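Local atomic coordinates of alpha-1,3-glucanase (Bacillus circulans, PDB entry 5ZRU), a protein that hydrolyses alpha-1,3-glucan as a family GH87 enzyme, this chain being its catalytic unit, which carries bound calcium and zinc ions. Residues I410-G415 and T449-S454; D152-Q157 and L171-V176; A208-A213 and W233-V238. All coordinates share one frame; numbering follows the deposited sequence.

Three hydrophobic contacts, none touching another, sample the two parts of this catalytic unit. Contact 2 joins the sheets of the N-terminal beta-sandwich (D1), while contacts 1 and 3 belong to the parallel beta-helix (D2), where contact 3 lies near the N-terminal end and contact 1 many coils further on. Strands 411-412 and 233-235 lie along the same wall of that helix, yet the centres of contacts 1 and 3 are about 36 Å apart. Contact 2 lies about 39 Å from each of them, centre to centre. The metals lie further off than any touching atom: a calcium ion is about 11 Å from the side chain of Leu171, and a zinc ion about 14 Å from that of Ile235.

Contact 1: I410-G415 and T449-S454; sequences IAFFGG and TGIVFS
Ile410 and Phe412, which both reach Phe453, each form backbone hydrogen bonds with Arg435 of the next coil, and Ile410 also with Ala433. Between 410-415 and 449-454 themselves everything is apolar. The two aromatic rings carry the centre. Phe412 presents its CD2-CE2 side to the tip of Phe453, and its CD2 lies 3.4 Å from Phe453 CZ. The planes are inclined at 36°, an oblique meeting that is neither a stack nor a T-shape, with centroids 5.2 Å apart. Coming from different walls, the two side chains slide past each other in opposite directions. In Phe453, CG stands anti to the carbonyl carbon (chi1 -63°), and the far end of the ring comes closer to 410-415 than its CB direction would suggest.

Ile451 fills in beside this pair. Its CG2 branch sits 3.7 Å from Phe412 CD2, so that the CD2 corner of Phe412 meets both an aliphatic methyl and the far end of the other ring. Ile410 takes the remaining place: its CG2, anti to the backbone N, lies near the plane of the Phe453 ring at the edge, 4.1 Å from CE2. Around them, Ala420 touches Ile410, Phe412 and Phe453, and Phe489 meets Phe453 with almost parallel planes. The side chain of Ile410 is about 7 Å from that of Asp376, which belongs to a calcium site but does not bind the ion in this model.

Strand 411-412 pairs with 378-381 and 435-437, whereas 451-459 pairs with 419-421 and 487-495. The touching parts therefore belong to different walls; their end-to-end directions are 166° apart. Phenylalanines and isoleucines meeting across the interior in this way are characteristic of the hydrophobic core of a parallel beta-helix, the pectate-lyase-like fold of D2.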
loop_
_atom_site.group_PDB
_atom_site.type_symbol
_atom_site.label_atom_id
_atom_site.label_comp_id
_atom_site.label_asym_id
_atom_site.label_seq_id
_atom_site.Cartn_x
_atom_site.Cartn_y
_atom_site.Cartn_z
ATOM N N ILE A 410 0.926 -7.681 4.657
ATOM C CA ILE A 410 1.749 -8.633 3.918
ATOM C C ILE A 410 1.027 -9.968 3.907
ATOM O O ILE A 410 0.505 -10.396 4.942
ATOM C CB ILE A 410 3.148 -8.797 4.549
ATOM C CG1 ILE A 410 3.915 -7.474 4.501
ATOM C CG2 ILE A 410 3.918 -9.943 3.873
ATOM C CD1 ILE A 410 5.308 -7.553 5.109
ATOM N N ALA A 411 1.004 -10.635 2.750
ATOM C CA ALA A 411 0.317 -11.920 2.645
ATOM C C ALA A 411 1.077 -12.887 1.744
ATOM O O ALA A 411 1.577 -12.497 0.684
ATOM C CB ALA A 411 -1.106 -11.743 2.099
ATOM N N PHE A 412 1.127 -14.162 2.154
ATOM C CA PHE A 412 1.620 -15.237 1.303
ATOM C C PHE A 412 0.510 -16.273 1.174
ATOM O O PHE A 412 -0.093 -16.668 2.177
ATOM C CB PHE A 412 2.893 -15.912 1.854
ATOM C CG PHE A 412 4.096 -15.000 1.969
ATOM C CD1 PHE A 412 4.440 -14.128 0.943
ATOM C CD2 PHE A 412 4.884 -15.028 3.115
ATOM C CE1 PHE A 412 5.549 -13.298 1.048
ATOM C CE2 PHE A 412 6.004 -14.198 3.243
ATOM C CZ PHE A 412 6.339 -13.329 2.205
ATOM N N PHE A 413 0.249 -16.714 -0.055
ATOM C CA PHE A 413 -0.834 -17.654 -0.313
ATOM C C PHE A 413 -0.377 -19.006 -0.848
ATOM O O PHE A 413 -1.217 -19.898 -1.029
ATOM C CB PHE A 413 -1.838 -17.012 -1.278
ATOM C CG PHE A 413 -2.424 -15.739 -0.735
ATOM C CD1 PHE A 413 -3.133 -15.757 0.454
ATOM C CD2 PHE A 413 -2.234 -14.527 -1.380
ATOM C CE1 PHE A 413 -3.658 -14.589 0.993
ATOM C CE2 PHE A 413 -2.771 -13.354 -0.851
ATOM C CZ PHE A 413 -3.481 -13.389 0.334
ATOM N N GLY A 414 0.914 -19.196 -1.087
ATOM C CA GLY A 414 1.389 -20.482 -1.554
ATOM C C GLY A 414 2.835 -20.384 -1.997
ATOM O O GLY A 414 3.481 -19.346 -1.838
ATOM N N GLY A 415 3.321 -21.489 -2.562
ATOM C CA GLY A 415 4.696 -21.565 -3.017
ATOM C C GLY A 415 5.700 -21.912 -1.932
ATOM O O GLY A 415 5.362 -22.581 -0.948
ATOM N N THR A 449 9.557 -25.324 1.433
ATOM C CA THR A 449 10.725 -25.673 2.235
ATOM C C THR A 449 10.883 -24.774 3.449
ATOM O O THR A 449 11.645 -25.111 4.365
ATOM C CB THR A 449 11.997 -25.601 1.381
ATOM O OG1 THR A 449 12.191 -24.257 0.918
ATOM C CG2 THR A 449 11.877 -26.537 0.183
ATOM N N GLY A 450 10.200 -23.634 3.467
ATOM C CA GLY A 450 10.203 -22.776 4.629
ATOM C C GLY A 450 9.962 -21.328 4.257
ATOM O O GLY A 450 10.572 -20.815 3.315
ATOM N N ILE A 451 9.078 -20.670 4.997
ATOM C CA ILE A 451 8.778 -19.253 4.854
ATOM C C ILE A 451 9.137 -18.569 6.166
ATOM O O ILE A 451 8.937 -19.143 7.242
ATOM C CB ILE A 451 7.286 -19.057 4.493
ATOM C CG1 ILE A 451 7.045 -19.403 3.019
ATOM C CG2 ILE A 451 6.778 -17.648 4.862
ATOM C CD1 ILE A 451 5.560 -19.519 2.648
ATOM N N VAL A 452 9.695 -17.359 6.085
ATOM C CA VAL A 452 10.216 -16.667 7.259
ATOM C C VAL A 452 9.619 -15.268 7.339
ATOM O O VAL A 452 9.622 -14.531 6.346
ATOM C CB VAL A 452 11.754 -16.577 7.229
ATOM C CG1 VAL A 452 12.252 -15.654 8.334
ATOM C CG2 VAL A 452 12.366 -17.960 7.369
ATOM N N PHE A 453 9.137 -14.898 8.528
ATOM C CA PHE A 453 8.846 -13.514 8.893
ATOM C C PHE A 453 9.779 -13.136 10.032
ATOM O O PHE A 453 9.894 -13.885 11.008
ATOM C CB PHE A 453 7.395 -13.332 9.356
ATOM C CG PHE A 453 6.367 -13.641 8.299
ATOM C CD1 PHE A 453 5.896 -14.934 8.119
ATOM C CD2 PHE A 453 5.861 -12.627 7.499
ATOM C CE1 PHE A 453 4.942 -15.213 7.158
ATOM C CE2 PHE A 453 4.908 -12.900 6.529
ATOM C CZ PHE A 453 4.443 -14.196 6.360
ATOM N N SER A 454 10.444 -11.988 9.930
ATOM C CA SER A 454 11.346 -11.647 11.020
ATOM C C SER A 454 11.501 -10.146 11.151
ATOM O O SER A 454 11.214 -9.380 10.224
ATOM C CB SER A 454 12.734 -12.275 10.839
ATOM O OG SER A 454 13.508 -11.497 9.940
#

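Contact 2: D152-Q157 and L171-V176; sequences DTIRIQ and LEIEAV
Ile154 and Ile156 point at Leu171 from a strand whose other face carries the flat groups. There the guanidinium of Arg155 receives Gln157 OE1 at its edge, in plane, through a 3.1 Å hydrogen bond from NH1 that is nearly straight (171°). Tyr63 adds a cation-pi contact and Gln65 binds NE, so the guanidinium has three partners. The isoleucines, by contrast, face the interior of a beta-sandwich, consistent with the galactose-binding-like fold of D1: strand 153-157 belongs to the five-stranded antiparallel sheet and 171-174 to the other, with axes 10.9 Å apart at closest and directions 142° apart.

Leu171 touches both isoleucines. Ile154 meets it tip to tip, while Ile156 CG1 lies 4.2 Å from Leu171 CD2. Met79 touches both Ile156 and Leu171, and Val98 lies against both isoleucines. On the far side of the second sheet, Glu172 forms salt bridges with Arg20 and Arg371, the latter in D2. With CG1 of Ile154 anti to the backbone N (chi1 177°), both its CD1 and its CG2 reach Leu171 CD1, each at 4.1 Å; Ile154 CG2 also lies 4.3 Å from Ile173 CD1.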
loop_
_atom_site.group_PDB
_atom_site.type_symbol
_atom_site.label_atom_id
_atom_site.label_comp_id
_atom_site.label_asym_id
_atom_site.label_seq_id
_atom_site.Cartn_x
_atom_site.Cartn_y
_atom_site.Cartn_z
ATOM N N ASP A 152 9.636 27.629 10.785
ATOM C CA ASP A 152 8.503 28.017 9.956
ATOM C C ASP A 152 7.239 27.351 10.477
ATOM O O ASP A 152 7.275 26.246 11.018
ATOM C CB ASP A 152 8.716 27.606 8.496
ATOM C CG ASP A 152 9.666 28.519 7.751
ATOM O OD1 ASP A 152 9.992 29.623 8.258
ATOM O OD2 ASP A 152 10.097 28.121 6.649
ATOM N N THR A 153 6.110 28.025 10.310
ATOM C CA THR A 153 4.820 27.413 10.581
ATOM C C THR A 153 4.114 27.187 9.256
ATOM O O THR A 153 4.049 28.095 8.424
ATOM C CB THR A 153 3.963 28.278 11.501
ATOM O OG1 THR A 153 3.734 29.547 10.879
ATOM C CG2 THR A 153 4.668 28.476 12.836
ATOM N N ILE A 154 3.620 25.973 9.042
ATOM C CA ILE A 154 2.802 25.671 7.876
ATOM C C ILE A 154 1.404 25.352 8.380
ATOM O O ILE A 154 1.227 24.534 9.297
ATOM C CB ILE A 154 3.401 24.533 7.025
ATOM C CG1 ILE A 154 2.464 24.189 5.852
ATOM C CG2 ILE A 154 3.757 23.337 7.910
ATOM C CD1 ILE A 154 3.112 23.312 4.751
ATOM N N ARG A 155 0.422 26.065 7.841
ATOM C CA ARG A 155 -0.960 25.961 8.276
ATOM C C ARG A 155 -1.789 25.447 7.114
ATOM O O ARG A 155 -1.646 25.936 5.987
ATOM C CB ARG A 155 -1.506 27.314 8.751
ATOM C CG ARG A 155 -3.002 27.303 9.008
ATOM C CD ARG A 155 -3.536 28.680 9.378
ATOM N NE ARG A 155 -2.947 29.184 10.608
ATOM C CZ ARG A 155 -3.492 30.142 11.354
ATOM N NH1 ARG A 155 -4.651 30.687 10.999
ATOM N NH2 ARG A 155 -2.883 30.547 12.452
ATOM N N ILE A 156 -2.634 24.457 7.391
ATOM C CA ILE A 156 -3.651 23.980 6.460
ATOM C C ILE A 156 -4.987 24.523 6.949
ATOM O O ILE A 156 -5.399 24.234 8.075
ATOM C CB ILE A 156 -3.684 22.446 6.393
ATOM C CG1 ILE A 156 -2.284 21.857 6.132
ATOM C CG2 ILE A 156 -4.689 21.990 5.344
ATOM C CD1 ILE A 156 -1.599 22.381 4.877
ATOM N N GLN A 157 -5.675 25.296 6.116
ATOM C CA GLN A 157 -6.858 26.007 6.584
ATOM C C GLN A 157 -7.998 25.887 5.583
ATOM O O GLN A 157 -7.797 26.006 4.371
ATOM C CB GLN A 157 -6.524 27.488 6.845
ATOM C CG GLN A 157 -7.723 28.338 7.274
ATOM C CD GLN A 157 -7.311 29.698 7.806
ATOM O OE1 GLN A 157 -6.355 29.813 8.577
ATOM N NE2 GLN A 157 -8.026 30.737 7.393
ATOM N N LEU A 171 0.980 15.766 7.622
ATOM C CA LEU A 171 1.847 16.158 6.524
ATOM C C LEU A 171 3.145 15.367 6.601
ATOM O O LEU A 171 3.620 15.024 7.688
ATOM C CB LEU A 171 2.175 17.655 6.566
ATOM C CG LEU A 171 1.007 18.640 6.629
ATOM C CD1 LEU A 171 1.537 20.086 6.647
ATOM C CD2 LEU A 171 0.079 18.415 5.456
ATOM N N GLU A 172 3.715 15.079 5.436
ATOM C CA GLU A 172 5.080 14.582 5.328
ATOM C C GLU A 172 5.866 15.570 4.477
ATOM O O GLU A 172 5.391 16.002 3.424
ATOM C CB GLU A 172 5.107 13.162 4.740
ATOM C CG GLU A 172 4.688 12.125 5.774
ATOM C CD GLU A 172 4.483 10.724 5.215
ATOM O OE1 GLU A 172 4.351 10.571 3.989
ATOM O OE2 GLU A 172 4.460 9.771 6.022
ATOM N N ILE A 173 7.035 15.980 4.962
ATOM C CA ILE A 173 7.753 17.116 4.392
ATOM C C ILE A 173 9.182 16.687 4.107
ATOM O O ILE A 173 9.826 16.065 4.958
ATOM C CB ILE A 173 7.713 18.336 5.336
ATOM C CG1 ILE A 173 6.267 18.762 5.592
ATOM C CG2 ILE A 173 8.481 19.508 4.741
ATOM C CD1 ILE A 173 6.111 19.947 6.556
ATOM N N GLU A 174 9.673 17.009 2.913
ATOM C CA GLU A 174 10.989 16.555 2.491
ATOM C C GLU A 174 11.619 17.593 1.577
ATOM O O GLU A 174 10.922 18.366 0.914
ATOM C CB GLU A 174 10.903 15.207 1.759
ATOM C CG GLU A 174 10.132 15.266 0.459
ATOM C CD GLU A 174 9.731 13.892 -0.026
ATOM O OE1 GLU A 174 8.672 13.398 0.419
ATOM O OE2 GLU A 174 10.477 13.305 -0.837
ATOM N N ALA A 175 12.950 17.598 1.541
ATOM C CA ALA A 175 13.661 18.421 0.572
ATOM C C ALA A 175 13.594 17.746 -0.791
ATOM O O ALA A 175 13.771 16.532 -0.907
ATOM C CB ALA A 175 15.115 18.624 0.999
ATOM N N VAL A 176 13.318 18.529 -1.823
ATOM C CA VAL A 176 13.141 18.004 -3.173
ATOM C C VAL A 176 14.434 18.232 -3.948
ATOM O O VAL A 176 14.847 19.391 -4.105
ATOM C CB VAL A 176 11.961 18.673 -3.886
ATOM C CG1 VAL A 176 11.947 18.262 -5.353
ATOM C CG2 VAL A 176 10.649 18.309 -3.199
#

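Contact 3: A208-A213 and W233-V238; sequences AAVNAA and WKIGSV
Val210 drops from helix 203-216 onto Trp233 and Ile235, and these three are the residues that touch. The setting is the N-terminal end of the parallel beta-helix of D2, where, as in many pectate-lyase-like proteins, a helix caps the N-terminal end of the coil stack. Val210 has the largest share of buried surface. Its CB points toward strand 233-235, and its two methyls divide the work. CG1, anti to the backbone N (chi1 169°), goes to Ile235, while CG2 goes to Trp233.

Trp233 receives that methyl at the edge of its indole, near the ring plane. Val210 CG2 lies 3.6 Å from Trp233 CZ2, and NE1 is almost as near at 3.7 Å, so the methyl sits against the stretch of rim where the pyrrole and benzene parts join. Phe206, one turn earlier on the same helix, meets the indole edge-to-face, so the helix touches this ring with two of its residues.

Ile235 has the smallest share of the three, and it works on both partners. Toward the helix it offers CG2, 4.2 Å from Val210 CG1. It also touches Ile247, and Ile269 and Phe271 of the paired strand 269-273, while Val210 itself also rests on Leu220 and Ile245. The helix thus seals onto several strands at once. Backbone bonds from Trp233 and Ile235 to Ser270 join strand 233-235 to 269-273. Within the strand, one face of the indole is occupied by its neighbour two residues on: Ile235 CD1 stands over the centre of the Trp233 ring, 3.7 Å above its plane.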
loop_
_atom_site.group_PDB
_atom_site.type_symbol
_atom_site.label_atom_id
_atom_site.label_comp_id
_atom_site.label_asym_id
_atom_site.label_seq_id
_atom_site.Cartn_x
_atom_site.Cartn_y
_atom_site.Cartn_z
ATOM N N ALA A 208 5.787 6.369 -29.885
ATOM C CA ALA A 208 6.852 6.571 -30.859
ATOM C C ALA A 208 8.214 6.578 -30.181
ATOM O O ALA A 208 9.186 6.037 -30.716
ATOM C CB ALA A 208 6.624 7.878 -31.618
ATOM N N ALA A 209 8.299 7.193 -28.997
ATOM C CA ALA A 209 9.566 7.265 -28.277
ATOM C C ALA A 209 10.029 5.883 -27.833
ATOM O O ALA A 209 11.231 5.586 -27.862
ATOM C CB ALA A 209 9.426 8.203 -27.076
ATOM N N VAL A 210 9.092 5.023 -27.417
ATOM C CA VAL A 210 9.444 3.647 -27.076
ATOM C C VAL A 210 10.066 2.944 -28.279
ATOM O O VAL A 210 11.124 2.313 -28.169
ATOM C CB VAL A 210 8.213 2.884 -26.553
ATOM C CG1 VAL A 210 8.528 1.394 -26.462
ATOM C CG2 VAL A 210 7.800 3.425 -25.184
ATOM N N ASN A 211 9.412 3.031 -29.444
ATOM C CA ASN A 211 9.950 2.380 -30.638
ATOM C C ASN A 211 11.345 2.896 -30.967
ATOM O O ASN A 211 12.232 2.118 -31.331
ATOM C CB ASN A 211 9.019 2.591 -31.833
ATOM C CG ASN A 211 7.720 1.820 -31.705
ATOM O OD1 ASN A 211 7.631 0.845 -30.956
ATOM N ND2 ASN A 211 6.706 2.246 -32.447
ATOM N N ALA A 212 11.561 4.207 -30.848
ATOM C CA ALA A 212 12.874 4.752 -31.181
ATOM C C ALA A 212 13.925 4.320 -30.169
ATOM O O ALA A 212 15.075 4.047 -30.540
ATOM C CB ALA A 212 12.811 6.269 -31.265
ATOM N N ALA A 213 13.552 4.269 -28.885
ATOM C CA ALA A 213 14.475 3.809 -27.856
ATOM C C ALA A 213 14.876 2.364 -28.104
ATOM O O ALA A 213 16.056 2.014 -28.023
ATOM C CB ALA A 213 13.841 3.964 -26.470
ATOM N N TRP A 233 -0.735 2.575 -21.485
ATOM C CA TRP A 233 0.559 2.657 -22.156
ATOM C C TRP A 233 1.102 1.237 -22.294
ATOM O O TRP A 233 1.504 0.625 -21.302
ATOM C CB TRP A 233 1.520 3.553 -21.374
ATOM C CG TRP A 233 2.834 3.820 -22.084
ATOM C CD1 TRP A 233 3.144 3.525 -23.386
ATOM C CD2 TRP A 233 4.021 4.387 -21.509
ATOM N NE1 TRP A 233 4.444 3.895 -23.662
ATOM C CE2 TRP A 233 5.003 4.424 -22.527
ATOM C CE3 TRP A 233 4.341 4.883 -20.240
ATOM C CZ2 TRP A 233 6.280 4.939 -22.312
ATOM C CZ3 TRP A 233 5.610 5.388 -20.025
ATOM C CH2 TRP A 233 6.568 5.411 -21.056
ATOM N N LYS A 234 1.107 0.711 -23.521
ATOM C CA LYS A 234 1.560 -0.650 -23.787
ATOM C C LYS A 234 2.987 -0.592 -24.309
ATOM O O LYS A 234 3.240 -0.045 -25.388
ATOM C CB LYS A 234 0.639 -1.355 -24.782
ATOM C CG LYS A 234 -0.775 -1.485 -24.246
ATOM C CD LYS A 234 -1.732 -2.079 -25.261
ATOM C CE LYS A 234 -3.144 -2.134 -24.674
ATOM N NZ LYS A 234 -4.038 -3.061 -25.437
ATOM N N ILE A 235 3.909 -1.148 -23.542
ATOM C CA ILE A 235 5.333 -1.049 -23.822
ATOM C C ILE A 235 5.762 -2.412 -24.348
ATOM O O ILE A 235 6.012 -3.342 -23.570
ATOM C CB ILE A 235 6.117 -0.621 -22.576
ATOM C CG1 ILE A 235 5.622 0.760 -22.127
ATOM C CG2 ILE A 235 7.623 -0.609 -22.853
ATOM C CD1 ILE A 235 6.295 1.279 -20.841
ATOM N N GLY A 236 5.831 -2.528 -25.676
ATOM C CA GLY A 236 5.951 -3.810 -26.339
ATOM C C GLY A 236 4.587 -4.450 -26.555
ATOM O O GLY A 236 3.557 -3.977 -26.073
ATOM N N SER A 237 4.588 -5.562 -27.289
ATOM C CA SER A 237 3.367 -6.316 -27.545
ATOM C C SER A 237 3.652 -7.793 -27.336
ATOM O O SER A 237 4.809 -8.217 -27.303
ATOM C CB SER A 237 2.833 -6.085 -28.968
ATOM O OG SER A 237 3.670 -6.720 -29.923
ATOM N N VAL A 238 2.584 -8.580 -27.185
ATOM C CA VAL A 238 2.769 -10.020 -27.024
ATOM C C VAL A 238 3.477 -10.598 -28.241
ATOM O O VAL A 238 4.396 -11.420 -28.112
ATOM C CB VAL A 238 1.421 -10.719 -26.761
ATOM C CG1 VAL A 238 1.587 -12.234 -26.827
ATOM C CG2 VAL A 238 0.880 -10.313 -25.402
#